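PDB 4OM8: 5-formyl-3-hydroxy-2-methylpyridine 4-carboxylate 5-dehydrogenase from Mesorhizobium japonicum MAFF 303099, which catalyses the NAD(+)-dependent oxidation of 5-formyl-3-hydroxy-2-methylpyridine-4-carboxylate in vitamin B6 degradation, and can also reduce the same aldehyde with NADH to 4-pyridoxic acid. Local coordinates for the interface of chains A and B. Numbering follows the deposited sequence. Chains: chain A/B, 5-formyl-3-hydroxy-2-methylpyridine 4-carboxylate 5-dehydrogenase.

All three contacts belong to the homodimer's two-fold interface, so each recurs with chains exchanged. Contacts 1 and 2 are neighbours, their C-alpha centres about 11 Å apart, and chain B supplies both from helices 229-236 and 238-251: apolar side chains go to contact 1, a carboxylate and a leucine to contact 2. The C-alpha centre of contact 3 is about 23 Å from that of contact 1 and 31 Å from that of contact 2. Helix 187-203 ties it to contact 1, serving there from chain A, here from chain B. An apolar helix packing is thus flanked by two contacts whose backbone N-H groups bond across the dimer.

Contact 1: the interface of chains A and B. Residues chain A 195-196, 198-199, 262; chain B 230, 233, 241.
B:Tyr241 turns one side of its ring to A:Leu195 and A:Val199 and an edge to A:Val262, in a helix-to-helix apolar patch of the homodimer. A:Val262 comes in at the rim: CG2 lies in the ring plane, 3.8 Å from CD2 of B:Tyr241, the two side chains crossing at about a right angle. A:Leu195 slides past the ring in the opposite direction, its CD1 methyl 3.8 Å from CE1 of B:Tyr241. The phenol oxygen, OH of B:Tyr241, lies against A:Leu195, 3.7 Å from both its CB and its carbonyl carbon C. Were B:Tyr241 an alanine, A:Val262 would probably lose its ring-edge partner and a gap would open beside A:Leu195.

B:Leu233 supports this packing from its own chain, resting CD2 on one ring face, 3.4 Å above the plane and toward the rim. The same methyl touches CD1 of A:Leu195, while the other branch, CD1, meets CG2 of A:Val199 at 3.7 Å. The tyrosine ring is carried there from helix 238-251 with CG anti to the backbone N (chi1 -175°); B:Leu233 and B:Met230 come from helix 229-236. Beyond B:Leu233, B:Met230 has a chain bent at both chi2 and chi3, which brings its terminal methyl against helix 187-203. That CE atom of B:Met230 sits 4.0 Å from both CG2 of A:Val199 and CB of A:Ala198.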
ATOM      1  N   LEU A 195       5.980  -7.736  -0.594  1.00  8.41           N
ATOM      2  CA  LEU A 195       7.035  -8.084   0.356  1.00  8.98           C
ATOM      3  C   LEU A 195       8.187  -8.815  -0.311  1.00  9.07           C
ATOM      4  O   LEU A 195       9.343  -8.579   0.030  1.00  8.99           O
ATOM      5  CB  LEU A 195       6.469  -8.951   1.487  1.00  9.25           C
ATOM      6  CG  LEU A 195       5.528  -8.212   2.442  1.00 10.31           C
ATOM      7  CD1 LEU A 195       4.906  -9.186   3.420  1.00 10.76           C
ATOM      8  CD2 LEU A 195       6.279  -7.117   3.204  1.00 10.66           C
ATOM      9  N   ARG A 196       7.883  -9.704  -1.256  1.00  9.00           N
ATOM     10  CA  ARG A 196       8.950 -10.450  -1.918  1.00  8.74           C
ATOM     11  C   ARG A 196       9.949  -9.499  -2.582  1.00  8.58           C
ATOM     12  O   ARG A 196      11.173  -9.658  -2.450  1.00  9.00           O
ATOM     13  CB  ARG A 196       8.371 -11.424  -2.945  1.00  8.51           C
ATOM     14  CG  ARG A 196       9.449 -12.241  -3.679  1.00  6.87           C
ATOM     15  CD  ARG A 196       8.832 -13.336  -4.513  1.00  9.72           C
ATOM     16  NE  ARG A 196       7.961 -12.823  -5.560  1.00  9.49           N
ATOM     17  CZ  ARG A 196       7.548 -13.547  -6.598  1.00  9.81           C
ATOM     18  NH1 ARG A 196       7.953 -14.809  -6.715  1.00 10.36           N
ATOM     19  NH2 ARG A 196       6.747 -13.010  -7.522  1.00 10.24           N
ATOM     20  N   ALA A 198      10.270  -6.140  -1.897  1.00  8.30           N
ATOM     21  CA  ALA A 198      10.860  -5.265  -0.884  1.00  9.70           C
ATOM     22  C   ALA A 198      11.994  -5.969  -0.142  1.00  8.86           C
ATOM     23  O   ALA A 198      13.064  -5.397   0.056  1.00 10.58           O
ATOM     24  CB  ALA A 198       9.798  -4.793   0.098  1.00  8.87           C
ATOM     25  N   VAL A 199      11.758  -7.214   0.256  1.00  9.19           N
ATOM     26  CA  VAL A 199      12.780  -7.978   0.959  1.00  9.96           C
ATOM     27  C   VAL A 199      13.999  -8.176   0.046  1.00 10.64           C
ATOM     28  O   VAL A 199      15.138  -8.040   0.489  1.00 10.86           O
ATOM     29  CB  VAL A 199      12.223  -9.329   1.432  1.00  7.39           C
ATOM     30  CG1 VAL A 199      13.362 -10.305   1.814  1.00  9.70           C
ATOM     31  CG2 VAL A 199      11.261  -9.103   2.607  1.00  9.57           C
ATOM     32  N   VAL A 262      15.810 -13.525   5.619  1.00 10.97           N
ATOM     33  CA  VAL A 262      14.762 -13.975   6.532  1.00 10.09           C
ATOM     34  C   VAL A 262      15.206 -15.251   7.265  1.00 10.17           C
ATOM     35  O   VAL A 262      14.947 -15.397   8.463  1.00 12.94           O
ATOM     36  CB  VAL A 262      13.428 -14.213   5.772  1.00 11.34           C
ATOM     37  CG1 VAL A 262      12.375 -14.900   6.649  1.00 12.10           C
ATOM     38  CG2 VAL A 262      12.885 -12.892   5.258  1.00 11.70           C
TER
ATOM     39  N   MET B 230       8.952  -3.454   6.221  1.00 10.57           N
ATOM     40  CA  MET B 230       9.912  -4.094   7.120  1.00 11.14           C
ATOM     41  C   MET B 230       9.350  -4.080   8.544  1.00 11.19           C
ATOM     42  O   MET B 230       9.400  -5.084   9.260  1.00 11.60           O
ATOM     43  CB  MET B 230      11.276  -3.401   7.040  1.00 12.02           C
ATOM     44  CG  MET B 230      11.935  -3.472   5.651  1.00 11.80           C
ATOM     45  SD  MET B 230      12.228  -5.174   5.070  1.00 15.36           S
ATOM     46  CE  MET B 230      10.913  -5.344   3.891  1.00 15.23           C
ATOM     47  N   LEU B 233       6.624  -6.751   8.740  1.00 10.75           N
ATOM     48  CA  LEU B 233       7.227  -8.060   8.978  1.00  9.71           C
ATOM     49  C   LEU B 233       7.528  -8.251  10.464  1.00 11.08           C
ATOM     50  O   LEU B 233       7.255  -9.318  11.022  1.00 11.60           O
ATOM     51  CB  LEU B 233       8.507  -8.229   8.153  1.00 10.33           C
ATOM     52  CG  LEU B 233       8.301  -8.366   6.644  1.00 11.21           C
ATOM     53  CD1 LEU B 233       9.644  -8.466   5.929  1.00 14.15           C
ATOM     54  CD2 LEU B 233       7.417  -9.574   6.303  1.00 13.08           C
ATOM     55  N   TYR B 241       6.439 -14.965   8.586  1.00 11.71           N
ATOM     56  CA  TYR B 241       6.797 -14.645   7.207  1.00  8.95           C
ATOM     57  C   TYR B 241       7.629 -15.765   6.585  1.00  9.72           C
ATOM     58  O   TYR B 241       7.420 -16.112   5.434  1.00 10.73           O
ATOM     59  CB  TYR B 241       7.550 -13.319   7.123  1.00  9.17           C
ATOM     60  CG  TYR B 241       7.833 -12.914   5.692  1.00  8.80           C
ATOM     61  CD1 TYR B 241       6.789 -12.701   4.784  1.00 10.02           C
ATOM     62  CD2 TYR B 241       9.135 -12.769   5.239  1.00  9.04           C
ATOM     63  CE1 TYR B 241       7.052 -12.339   3.460  1.00  9.40           C
ATOM     64  CE2 TYR B 241       9.410 -12.420   3.924  1.00  8.93           C
ATOM     65  CZ  TYR B 241       8.370 -12.200   3.046  1.00  8.37           C
ATOM     66  OH  TYR B 241       8.671 -11.861   1.743  1.00  9.66           O
TER

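Contact 2: the interface of chains A and B. Residues chain A 270, 272, 278-280, 282; chain B 234, 238.
The carboxylate of B:Asp234 is gripped across the dimer interface by three hydrogen bonds from A:Met279, A:Phe280 and A:Tyr282. Two come from consecutive backbone amides: A:Met279 N gives to OD1 of B:Asp234 at 2.7 Å. A:Phe280 N gives to OD2 of B:Asp234 at 2.9 Å. Each oxygen accepts through its syn lone pair, a forked clasp; CG, anti to the carbonyl carbon (chi1 -78°), points the carboxylate at these amides. The third donor is the phenol, A:Tyr282 OH, 2.6 Å from OD2 of B:Asp234 on the anti lone pair. Its ring stands nearly upright to the carboxylate, the planes 80° apart, with CG of B:Asp234 at the ring's edge. Donors at both oxygens should hold the acid against rotation and probably stabilise its negative charge.

Carbon contacts flank the clasp. CA of A:Gly272 packs 3.8 Å from CA of B:Asp234. CD1 of B:Leu238 reaches CA of A:Gly278 at 3.9 Å and lies 3.4 Å from the backbone O of A:Lys270. Within chain A, CB of A:Met279 lies over the A:Phe280 ring, toward its rim.

In the fold, B:Asp234 lies near the end of helix 229-236 and B:Leu238 begins helix 238-251; both face the largely loop stretch of chain A between helices 260-267 and 284-305.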
ATOM      1  N   LYS A 270      15.622 -13.755  15.854  1.00 14.48           N
ATOM      2  CA  LYS A 270      15.174 -12.375  15.718  1.00 14.45           C
ATOM      3  C   LYS A 270      13.856 -12.337  14.954  1.00 18.30           C
ATOM      4  O   LYS A 270      13.844 -12.234  13.723  1.00 21.58           O
ATOM      5  CB  LYS A 270      16.225 -11.538  15.000  1.00 14.64           C
ATOM      6  CG  LYS A 270      17.569 -11.494  15.708  1.00 14.90           C
ATOM      7  CD  LYS A 270      18.606 -10.807  14.833  1.00 15.80           C
ATOM      8  CE  LYS A 270      19.971 -10.794  15.508  1.00 18.31           C
ATOM      9  NZ  LYS A 270      20.932  -9.895  14.798  1.00 25.07           N
ATOM     10  N   GLY A 272      11.138 -10.241  15.393  1.00 16.41           N
ATOM     11  CA  GLY A 272      10.431  -8.974  15.262  1.00 14.85           C
ATOM     12  C   GLY A 272       9.986  -8.443  16.615  1.00 18.56           C
ATOM     13  O   GLY A 272      10.714  -8.557  17.597  1.00 16.84           O
ATOM     14  N   GLY A 278      13.995  -7.698  15.059  1.00 15.11           N
ATOM     15  CA  GLY A 278      13.778  -8.355  13.783  1.00 14.53           C
ATOM     16  C   GLY A 278      14.505  -7.551  12.736  1.00 15.68           C
ATOM     17  O   GLY A 278      15.739  -7.466  12.749  1.00 17.21           O
ATOM     18  N   MET A 279      13.747  -6.948  11.825  1.00 13.29           N
ATOM     19  CA  MET A 279      14.321  -5.979  10.902  1.00 12.59           C
ATOM     20  C   MET A 279      14.821  -4.778  11.677  1.00 20.30           C
ATOM     21  O   MET A 279      15.845  -4.189  11.333  1.00 18.28           O
ATOM     22  CB  MET A 279      13.299  -5.528   9.852  1.00 14.94           C
ATOM     23  CG  MET A 279      12.770  -6.648   8.982  1.00 14.21           C
ATOM     24  SD  MET A 279      14.122  -7.594   8.240  1.00 16.36           S
ATOM     25  CE  MET A 279      14.921  -6.345   7.251  1.00 22.88           C
ATOM     26  N   PHE A 280      14.082  -4.410  12.722  1.00 15.98           N
ATOM     27  CA  PHE A 280      14.481  -3.308  13.577  1.00 17.44           C
ATOM     28  C   PHE A 280      14.591  -3.754  15.023  1.00 15.69           C
ATOM     29  O   PHE A 280      14.283  -4.891  15.376  1.00 18.01           O
ATOM     30  CB  PHE A 280      13.491  -2.145  13.459  1.00 13.80           C
ATOM     31  CG  PHE A 280      13.297  -1.676  12.058  1.00 12.67           C
ATOM     32  CD1 PHE A 280      14.330  -1.040  11.382  1.00 16.73           C
ATOM     33  CD2 PHE A 280      12.097  -1.879  11.399  1.00 12.16           C
ATOM     34  CE1 PHE A 280      14.165  -0.612  10.069  1.00 15.81           C
ATOM     35  CE2 PHE A 280      11.925  -1.446  10.085  1.00 15.71           C
ATOM     36  CZ  PHE A 280      12.969  -0.806   9.425  1.00 16.11           C
ATOM     37  N   TYR A 282      13.634  -2.995  19.146  1.00 18.40           N
ATOM     38  CA  TYR A 282      12.567  -2.439  19.972  1.00 16.28           C
ATOM     39  C   TYR A 282      12.832  -2.593  21.458  1.00 20.08           C
ATOM     40  O   TYR A 282      13.249  -3.659  21.905  1.00 18.37           O
ATOM     41  CB  TYR A 282      11.229  -3.113  19.650  1.00 19.44           C
ATOM     42  CG  TYR A 282      10.893  -3.147  18.175  1.00 17.91           C
ATOM     43  CD1 TYR A 282      11.308  -4.199  17.370  1.00 15.50           C
ATOM     44  CD2 TYR A 282      10.149  -2.133  17.595  1.00 16.08           C
ATOM     45  CE1 TYR A 282      11.012  -4.226  16.022  1.00 14.89           C
ATOM     46  CE2 TYR A 282       9.842  -2.154  16.248  1.00 14.22           C
ATOM     47  CZ  TYR A 282      10.268  -3.208  15.471  1.00 16.10           C
ATOM     48  OH  TYR A 282       9.958  -3.221  14.131  1.00 15.33           O
TER
ATOM     49  N   ASP B 234       8.067  -7.217  11.111  1.00 10.95           N
ATOM     50  CA  ASP B 234       8.359  -7.305  12.541  1.00 12.24           C
ATOM     51  C   ASP B 234       7.083  -7.479  13.371  1.00 14.18           C
ATOM     52  O   ASP B 234       7.098  -8.168  14.384  1.00 14.73           O
ATOM     53  CB  ASP B 234       9.132  -6.075  13.018  1.00 10.20           C
ATOM     54  CG  ASP B 234      10.595  -6.134  12.656  1.00 12.81           C
ATOM     55  OD1 ASP B 234      11.055  -7.191  12.145  1.00 12.59           O
ATOM     56  OD2 ASP B 234      11.270  -5.115  12.891  1.00 14.64           O
ATOM     57  N   LEU B 238       8.774 -12.551  11.933  1.00 12.00           N
ATOM     58  CA  LEU B 238       9.558 -13.066  10.814  1.00 10.89           C
ATOM     59  C   LEU B 238       9.474 -14.593  10.740  1.00 12.08           C
ATOM     60  O   LEU B 238       9.691 -15.178   9.666  1.00 12.55           O
ATOM     61  CB  LEU B 238      11.014 -12.599  10.914  1.00 10.12           C
ATOM     62  CG  LEU B 238      11.253 -11.097  10.709  1.00 14.62           C
ATOM     63  CD1 LEU B 238      12.722 -10.740  10.894  1.00 16.13           C
ATOM     64  CD2 LEU B 238      10.803 -10.695   9.330  1.00 25.65           C
TER

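Contact 3: the interface of chains A and B. Residues chain A 177-179, 182, 186; chain B 201, 206-207.
A:Val186 packs both its methyls against chain B at the centre of this small apolar patch of the dimer interface. Its CG2 touches CD1 of B:Ile207 at 3.8 Å, the two side chains crossing at a slant, and also meets CG1 of B:Val206, whose side chain runs past in the opposite direction. The other methyl, CG1, meets the same CD1 of B:Ile207 at 4.0 Å and faces CD1 of B:Leu201 more distantly, at 4.2 Å. B:Ile207 gets its long branch there by holding CG1 anti to the backbone N (chi1 -173°), with CD1 extended beyond it.

Around this core, CG1 of B:Val206 is shared by further valines. A:Val178 lies alongside and points the same way, CG1 to CG1 at 3.8 Å, whereas A:Val182 reaches toward B:Val206 tip to tip, with CG2 at 4.1 Å from CG1.

At the polar rim a backbone hydrogen bond crosses the interface. Strand 174-178 of chain A ends at A:Val178, and the next residue bonds to the chain B loop after helix 187-203, tying the two segments together beside the valines. A:Lys179 N gives its hydrogen to the carbonyl O of B:Val206 at 2.7 Å, nearly straight, 171° at the hydrogen.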
ATOM      1  N   VAL A 177     -15.505 -10.988  -2.610  1.00 11.76           N
ATOM      2  CA  VAL A 177     -15.635 -12.392  -2.943  1.00 11.89           C
ATOM      3  C   VAL A 177     -14.423 -12.859  -3.747  1.00 10.71           C
ATOM      4  O   VAL A 177     -14.095 -12.290  -4.801  1.00 13.59           O
ATOM      5  CB  VAL A 177     -16.936 -12.651  -3.721  1.00 11.61           C
ATOM      6  CG1 VAL A 177     -16.999 -14.088  -4.188  1.00 13.40           C
ATOM      7  CG2 VAL A 177     -18.149 -12.331  -2.836  1.00 14.49           C
ATOM      8  N   VAL A 178     -13.756 -13.884  -3.225  1.00 10.41           N
ATOM      9  CA  VAL A 178     -12.600 -14.488  -3.860  1.00 10.30           C
ATOM     10  C   VAL A 178     -13.115 -15.737  -4.554  1.00 10.53           C
ATOM     11  O   VAL A 178     -13.625 -16.649  -3.905  1.00 12.26           O
ATOM     12  CB  VAL A 178     -11.506 -14.813  -2.843  1.00  9.63           C
ATOM     13  CG1 VAL A 178     -10.321 -15.561  -3.510  1.00 10.18           C
ATOM     14  CG2 VAL A 178     -11.042 -13.525  -2.150  1.00 12.12           C
ATOM     15  N   LYS A 179     -13.014 -15.742  -5.883  1.00 11.02           N
ATOM     16  CA  LYS A 179     -13.762 -16.679  -6.726  1.00 13.33           C
ATOM     17  C   LYS A 179     -13.032 -17.973  -7.012  1.00 17.05           C
ATOM     18  O   LYS A 179     -13.593 -18.875  -7.630  1.00 16.97           O
ATOM     19  CB  LYS A 179     -14.136 -15.995  -8.045  1.00 13.88           C
ATOM     20  CG  LYS A 179     -15.076 -14.814  -7.847  1.00 16.71           C
ATOM     21  CD  LYS A 179     -15.178 -13.914  -9.072  1.00 24.81           C
ATOM     22  CE  LYS A 179     -16.250 -14.376 -10.035  1.00 37.51           C
ATOM     23  NZ  LYS A 179     -16.364 -13.410 -11.170  1.00 33.38           N
ATOM     24  N   VAL A 182      -7.411 -20.068  -4.158  1.00 10.55           N
ATOM     25  CA  VAL A 182      -5.977 -20.027  -4.423  1.00  9.87           C
ATOM     26  C   VAL A 182      -5.183 -19.741  -3.151  1.00 10.99           C
ATOM     27  O   VAL A 182      -5.708 -19.125  -2.219  1.00 11.50           O
ATOM     28  CB  VAL A 182      -5.634 -18.952  -5.487  1.00 11.85           C
ATOM     29  CG1 VAL A 182      -6.294 -19.305  -6.811  1.00 17.17           C
ATOM     30  CG2 VAL A 182      -6.056 -17.562  -5.029  1.00 12.78           C
ATOM     31  N   VAL A 186      -6.675 -13.371  -1.984  1.00  9.60           N
ATOM     32  CA  VAL A 186      -6.215 -12.207  -2.756  1.00  8.61           C
ATOM     33  C   VAL A 186      -5.298 -11.304  -1.943  1.00  9.29           C
ATOM     34  O   VAL A 186      -4.185 -10.978  -2.393  1.00  9.05           O
ATOM     35  CB  VAL A 186      -7.403 -11.382  -3.303  1.00  9.41           C
ATOM     36  CG1 VAL A 186      -6.921 -10.039  -3.877  1.00  9.45           C
ATOM     37  CG2 VAL A 186      -8.124 -12.208  -4.368  1.00 10.96           C
TER
ATOM     38  N   LEU B 201      -4.414 -11.695 -10.801  1.00  9.23           N
ATOM     39  CA  LEU B 201      -5.580 -12.233 -10.124  1.00  9.78           C
ATOM     40  C   LEU B 201      -6.882 -11.787 -10.789  1.00 10.41           C
ATOM     41  O   LEU B 201      -7.849 -12.566 -10.876  1.00 11.13           O
ATOM     42  CB  LEU B 201      -5.555 -11.828  -8.650  1.00  9.97           C
ATOM     43  CG  LEU B 201      -4.419 -12.490  -7.859  1.00  9.52           C
ATOM     44  CD1 LEU B 201      -4.240 -11.829  -6.507  1.00  9.86           C
ATOM     45  CD2 LEU B 201      -4.675 -13.972  -7.681  1.00 12.32           C
ATOM     46  N   VAL B 206      -9.997 -14.487 -10.439  1.00 12.72           N
ATOM     47  CA  VAL B 206     -10.041 -14.740  -9.003  1.00 11.17           C
ATOM     48  C   VAL B 206     -10.896 -13.680  -8.316  1.00 11.24           C
ATOM     49  O   VAL B 206     -11.513 -13.953  -7.297  1.00 11.82           O
ATOM     50  CB  VAL B 206      -8.613 -14.790  -8.398  1.00 11.32           C
ATOM     51  CG1 VAL B 206      -8.653 -14.999  -6.880  1.00 11.81           C
ATOM     52  CG2 VAL B 206      -7.794 -15.905  -9.079  1.00 15.13           C
ATOM     53  N   ILE B 207     -10.962 -12.478  -8.883  1.00 13.33           N
ATOM     54  CA  ILE B 207     -11.643 -11.375  -8.197  1.00 11.85           C
ATOM     55  C   ILE B 207     -11.969 -10.262  -9.194  1.00 11.96           C
ATOM     56  O   ILE B 207     -11.180 -10.003 -10.110  1.00 13.05           O
ATOM     57  CB  ILE B 207     -10.766 -10.851  -7.020  1.00 10.06           C
ATOM     58  CG1 ILE B 207     -11.510  -9.826  -6.169  1.00 10.74           C
ATOM     59  CG2 ILE B 207      -9.419 -10.277  -7.524  1.00 13.05           C
ATOM     60  CD1 ILE B 207     -10.764  -9.496  -4.857  1.00 14.23           C
TER